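Local atomic coordinates of protein LRIM1 (Anopheles gambiae, PDB entry 3O53), a protein that probably acts in mosquito complement-like immunity by pairing with the related leucine-rich repeat protein APL1C, this piece being its leucine-rich repeat domain. Residues Phe242-Arg255 with His290-Pro302. Sequence-based numbering, arbitrary orientation.
Sequences FDLRGNGFHCGTLR and HYGAYCCEDLPAP
Cys251 and Cys296 share a disulfide with a C-S-S-C torsion of 83°, joining the first turn of helix 251-259 to strand 294-296. Beside it His250 and Glu297 form a single backbone bridge: Glu297 N donates to Phe249 O (2.9 Å), and Glu297 O accepts from Cys251 N. With CG of His250, the N-cap residue, anti to the backbone N (chi1 158°), its ring lies between Gly252 N over one face and Leu299 O over the other. Its ND1 takes the Leu299 N-H at 2.9 Å, although that donor stands 35° out of the ring plane.

Tyr294 suits its buried place by joining an apolar ring to a polar end. Leu244 CB makes a CH-pi contact over one face, off-centre, 3.9 Å from the centroid, while the hydroxyl accepts from Leu244 N (3.0 Å) and donates to a water that in turn donates to Phe242 O. On the helix, Arg255 CA makes a CH-pi contact over one face of the Tyr291 ring (3.7 Å to the centroid), and branched, apolar Leu254 suits a buried place, its CD1 packing on Cys296 CB.

The arrangement resembles the cysteine-rich C-terminal caps of extracellular leucine-rich repeat proteins, Cys295 being joined to Cys283: strand 241-243 is the last of the parallel row, Ile229 touches Leu244, Phe249 and Leu254, and helix 262-276 meets Tyr294 through Ala268.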
loop_
_atom_site.group_PDB
_atom_site.type_symbol
_atom_site.label_atom_id
_atom_site.label_comp_id
_atom_site.label_asym_id
_atom_site.label_seq_id
_atom_site.Cartn_x
_atom_site.Cartn_y
_atom_site.Cartn_z
ATOM N N PHE A 242 10.714 12.777 8.465
ATOM C CA PHE A 242 11.352 11.616 9.046
ATOM C C PHE A 242 10.736 11.409 10.423
ATOM O O PHE A 242 11.004 12.174 11.347
ATOM C CB PHE A 242 12.864 11.866 9.136
ATOM C CG PHE A 242 13.671 10.673 9.579
ATOM C CD1 PHE A 242 14.108 9.732 8.662
ATOM C CD2 PHE A 242 14.024 10.517 10.910
ATOM C CE1 PHE A 242 14.869 8.648 9.072
ATOM C CE2 PHE A 242 14.786 9.443 11.325
ATOM C CZ PHE A 242 15.213 8.505 10.414
ATOM N N ASP A 243 9.911 10.372 10.560
ATOM C CA ASP A 243 9.108 10.202 11.773
ATOM C C ASP A 243 9.337 8.837 12.430
ATOM O O ASP A 243 8.815 7.820 11.965
ATOM C CB ASP A 243 7.629 10.366 11.420
ATOM C CG ASP A 243 6.738 10.477 12.637
ATOM O OD1 ASP A 243 7.232 10.261 13.758
ATOM O OD2 ASP A 243 5.530 10.768 12.465
ATOM N N LEU A 244 10.099 8.835 13.522
ATOM C CA LEU A 244 10.357 7.627 14.304
ATOM C C LEU A 244 9.786 7.759 15.707
ATOM O O LEU A 244 10.288 7.141 16.646
ATOM C CB LEU A 244 11.859 7.372 14.422
ATOM C CG LEU A 244 12.654 7.253 13.134
ATOM C CD1 LEU A 244 14.086 6.854 13.447
ATOM C CD2 LEU A 244 12.006 6.250 12.192
ATOM N N ARG A 245 8.764 8.597 15.862
ATOM C CA ARG A 245 8.112 8.762 17.150
ATOM C C ARG A 245 7.474 7.446 17.585
ATOM O O ARG A 245 7.182 6.603 16.749
ATOM C CB ARG A 245 7.024 9.833 17.060
ATOM C CG ARG A 245 7.533 11.256 16.926
ATOM C CD ARG A 245 6.354 12.192 16.817
ATOM N NE ARG A 245 5.523 11.839 15.666
ATOM C CZ ARG A 245 4.242 12.161 15.522
ATOM N NH1 ARG A 245 3.603 12.847 16.460
ATOM N NH2 ARG A 245 3.595 11.787 14.428
ATOM N N GLY A 246 7.275 7.276 18.890
ATOM C CA GLY A 246 6.492 6.172 19.414
ATOM C C GLY A 246 7.200 4.826 19.488
ATOM O O GLY A 246 6.551 3.791 19.559
ATOM N N ASN A 247 8.525 4.827 19.468
ATOM C CA ASN A 247 9.271 3.579 19.520
ATOM C C ASN A 247 9.921 3.366 20.905
ATOM O O ASN A 247 9.487 3.964 21.876
ATOM C CB ASN A 247 10.270 3.552 18.371
ATOM C CG ASN A 247 9.584 3.300 17.035
ATOM O OD1 ASN A 247 8.994 2.244 16.836
ATOM N ND2 ASN A 247 9.637 4.277 16.127
ATOM N N GLY A 248 10.932 2.509 21.002
ATOM C CA GLY A 248 11.594 2.262 22.281
ATOM C C GLY A 248 13.101 2.198 22.130
ATOM O O GLY A 248 13.724 1.200 22.474
ATOM N N PHE A 249 13.694 3.270 21.614
ATOM C CA PHE A 249 15.096 3.246 21.206
ATOM C C PHE A 249 16.072 3.125 22.367
ATOM O O PHE A 249 15.846 3.675 23.437
ATOM C CB PHE A 249 15.450 4.528 20.450
ATOM C CG PHE A 249 14.833 4.622 19.095
ATOM C CD1 PHE A 249 15.180 3.726 18.099
ATOM C CD2 PHE A 249 13.922 5.627 18.807
ATOM C CE1 PHE A 249 14.614 3.814 16.845
ATOM C CE2 PHE A 249 13.347 5.721 17.551
ATOM C CZ PHE A 249 13.692 4.813 16.569
ATOM N N HIS A 250 17.170 2.416 22.128
ATOM C CA HIS A 250 18.343 2.507 22.978
ATOM C C HIS A 250 19.075 3.787 22.598
ATOM O O HIS A 250 19.295 4.046 21.415
ATOM C CB HIS A 250 19.238 1.278 22.765
ATOM C CG HIS A 250 20.667 1.482 23.164
ATOM N ND1 HIS A 250 21.039 1.905 24.422
ATOM C CD2 HIS A 250 21.818 1.290 22.477
ATOM C CE1 HIS A 250 22.356 1.979 24.487
ATOM N NE2 HIS A 250 22.853 1.610 23.320
ATOM N N CYS A 251 19.434 4.603 23.585
ATOM C CA CYS A 251 20.080 5.884 23.306
ATOM C C CYS A 251 21.298 5.723 22.408
ATOM O O CYS A 251 21.490 6.497 21.472
ATOM C CB CYS A 251 20.483 6.579 24.609
ATOM S SG CYS A 251 19.081 7.259 25.508
ATOM N N GLY A 252 22.114 4.714 22.686
ATOM C CA GLY A 252 23.304 4.479 21.894
ATOM C C GLY A 252 22.995 4.358 20.414
ATOM O O GLY A 252 23.782 4.790 19.576
ATOM N N THR A 253 21.852 3.768 20.072
ATOM C CA THR A 253 21.558 3.537 18.664
ATOM C C THR A 253 21.256 4.867 17.968
ATOM O O THR A 253 21.638 5.077 16.817
ATOM C CB THR A 253 20.411 2.529 18.474
ATOM O OG1 THR A 253 20.584 1.837 17.231
ATOM C CG2 THR A 253 19.041 3.229 18.497
ATOM N N LEU A 254 20.587 5.774 18.672
ATOM C CA LEU A 254 20.333 7.104 18.126
ATOM C C LEU A 254 21.638 7.896 17.999
ATOM O O LEU A 254 21.895 8.518 16.974
ATOM C CB LEU A 254 19.332 7.861 18.999
ATOM C CG LEU A 254 17.922 7.266 19.013
ATOM C CD1 LEU A 254 17.077 7.924 20.077
ATOM C CD2 LEU A 254 17.267 7.407 17.639
ATOM N N ARG A 255 22.474 7.864 19.029
ATOM C CA ARG A 255 23.745 8.574 18.956
ATOM C C ARG A 255 24.555 8.088 17.752
ATOM O O ARG A 255 25.058 8.894 16.979
ATOM C CB ARG A 255 24.551 8.400 20.243
ATOM C CG ARG A 255 25.874 9.170 20.255
ATOM C CD ARG A 255 26.642 8.934 21.547
ATOM N NE ARG A 255 26.536 7.548 21.997
ATOM C CZ ARG A 255 27.167 6.522 21.431
ATOM N NH1 ARG A 255 27.955 6.716 20.382
ATOM N NH2 ARG A 255 27.006 5.297 21.913
ATOM N N HIS A 290 16.136 11.813 26.136
ATOM C CA HIS A 290 15.999 11.927 24.698
ATOM C C HIS A 290 17.376 11.869 24.087
ATOM O O HIS A 290 18.366 12.179 24.743
ATOM C CB HIS A 290 15.347 13.260 24.309
ATOM C CG HIS A 290 13.922 13.388 24.743
ATOM N ND1 HIS A 290 13.564 13.673 26.042
ATOM C CD2 HIS A 290 12.764 13.279 24.049
ATOM C CE1 HIS A 290 12.247 13.716 26.135
ATOM N NE2 HIS A 290 11.738 13.488 24.939
ATOM N N TYR A 291 17.439 11.458 22.828
ATOM C CA TYR A 291 18.586 11.783 22.009
ATOM C C TYR A 291 18.031 12.465 20.782
ATOM O O TYR A 291 17.384 11.838 19.940
ATOM C CB TYR A 291 19.437 10.560 21.655
ATOM C CG TYR A 291 20.777 10.981 21.088
ATOM C CD1 TYR A 291 21.944 10.888 21.842
ATOM C CD2 TYR A 291 20.860 11.529 19.817
ATOM C CE1 TYR A 291 23.160 11.303 21.324
ATOM C CE2 TYR A 291 22.061 11.940 19.292
ATOM C CZ TYR A 291 23.207 11.828 20.043
ATOM O OH TYR A 291 24.396 12.245 19.496
ATOM N N GLY A 292 18.253 13.773 20.709
ATOM C CA GLY A 292 17.555 14.589 19.747
ATOM C C GLY A 292 16.084 14.530 20.091
ATOM O O GLY A 292 15.700 14.503 21.260
ATOM N N ALA A 293 15.252 14.459 19.070
ATOM C CA ALA A 293 13.820 14.559 19.273
ATOM C C ALA A 293 13.198 13.297 19.881
ATOM O O ALA A 293 12.071 13.342 20.360
ATOM C CB ALA A 293 13.140 14.906 17.960
ATOM N N TYR A 294 13.907 12.177 19.880
ATOM C CA TYR A 294 13.266 10.928 20.289
ATOM C C TYR A 294 13.616 10.459 21.704
ATOM O O TYR A 294 14.738 10.611 22.158
ATOM C CB TYR A 294 13.584 9.837 19.281
ATOM C CG TYR A 294 13.129 10.179 17.882
ATOM C CD1 TYR A 294 11.806 10.529 17.616
ATOM C CD2 TYR A 294 14.021 10.138 16.826
ATOM C CE1 TYR A 294 11.397 10.841 16.319
ATOM C CE2 TYR A 294 13.626 10.434 15.545
ATOM C CZ TYR A 294 12.325 10.783 15.294
ATOM O OH TYR A 294 11.975 11.063 13.993
ATOM N N CYS A 295 12.628 9.902 22.393
ATOM C CA CYS A 295 12.841 9.297 23.693
ATOM C C CYS A 295 13.808 8.148 23.523
ATOM O O CYS A 295 13.878 7.543 22.459
ATOM C CB CYS A 295 11.524 8.766 24.266
ATOM S SG CYS A 295 10.256 10.056 24.474
ATOM N N CYS A 296 14.552 7.837 24.570
ATOM C CA CYS A 296 15.420 6.676 24.517
ATOM C C CYS A 296 15.791 6.216 25.920
ATOM O O CYS A 296 15.699 6.982 26.872
ATOM C CB CYS A 296 16.672 6.983 23.697
ATOM S SG CYS A 296 17.712 8.283 24.378
ATOM N N GLU A 297 16.195 4.952 26.027
ATOM C CA GLU A 297 16.588 4.360 27.297
ATOM C C GLU A 297 17.959 3.745 27.100
ATOM O O GLU A 297 18.287 3.294 26.004
ATOM C CB GLU A 297 15.578 3.286 27.713
ATOM C CG GLU A 297 15.925 2.546 28.997
ATOM C CD GLU A 297 15.460 3.279 30.244
ATOM O OE1 GLU A 297 14.252 3.216 30.557
ATOM O OE2 GLU A 297 16.304 3.904 30.922
ATOM N N ASP A 298 18.775 3.738 28.146
ATOM C CA ASP A 298 20.082 3.105 28.063
ATOM C C ASP A 298 19.941 1.586 28.146
ATOM O O ASP A 298 19.739 1.018 29.217
ATOM C CB ASP A 298 21.007 3.635 29.153
ATOM C CG ASP A 298 21.336 5.103 28.962
ATOM O OD1 ASP A 298 22.059 5.426 27.997
ATOM O OD2 ASP A 298 20.869 5.934 29.769
ATOM N N LEU A 299 20.011 0.947 26.985
ATOM C CA LEU A 299 20.015 -0.502 26.878
ATOM C C LEU A 299 21.354 -0.939 26.289
ATOM O O LEU A 299 21.401 -1.460 25.171
ATOM C CB LEU A 299 18.867 -0.971 25.977
ATOM C CG LEU A 299 17.490 -0.388 26.293
ATOM C CD1 LEU A 299 16.523 -0.590 25.125
ATOM C CD2 LEU A 299 16.938 -0.998 27.573
ATOM N N PRO A 300 22.448 -0.711 27.039
ATOM C CA PRO A 300 23.828 -1.032 26.653
ATOM C C PRO A 300 24.066 -2.530 26.615
ATOM O O PRO A 300 23.112 -3.292 26.483
ATOM C CB PRO A 300 24.648 -0.427 27.797
ATOM C CG PRO A 300 23.732 -0.495 28.955
ATOM C CD PRO A 300 22.404 -0.094 28.374
ATOM N N ALA A 301 25.326 -2.939 26.744
ATOM C CA ALA A 301 25.669 -4.349 26.876
ATOM C C ALA A 301 24.820 -5.157 25.890
ATOM O O ALA A 301 24.616 -4.708 24.762
ATOM C CB ALA A 301 25.465 -4.794 28.318
ATOM N N PRO A 302 24.322 -6.342 26.283
ATOM C CA PRO A 302 23.507 -7.019 25.275
ATOM C C PRO A 302 21.999 -6.859 25.475
ATOM O O PRO A 302 21.243 -7.607 24.862
ATOM C CB PRO A 302 23.906 -8.476 25.473
ATOM C CG PRO A 302 24.054 -8.586 26.955
ATOM C CD PRO A 302 24.585 -7.235 27.429
HETATM O O HOH W 1 10.414 13.008 13.840
HETATM O O HOH W 2 12.093 5.796 21.478
HETATM O O HOH W 3 25.239 11.955 17.159
#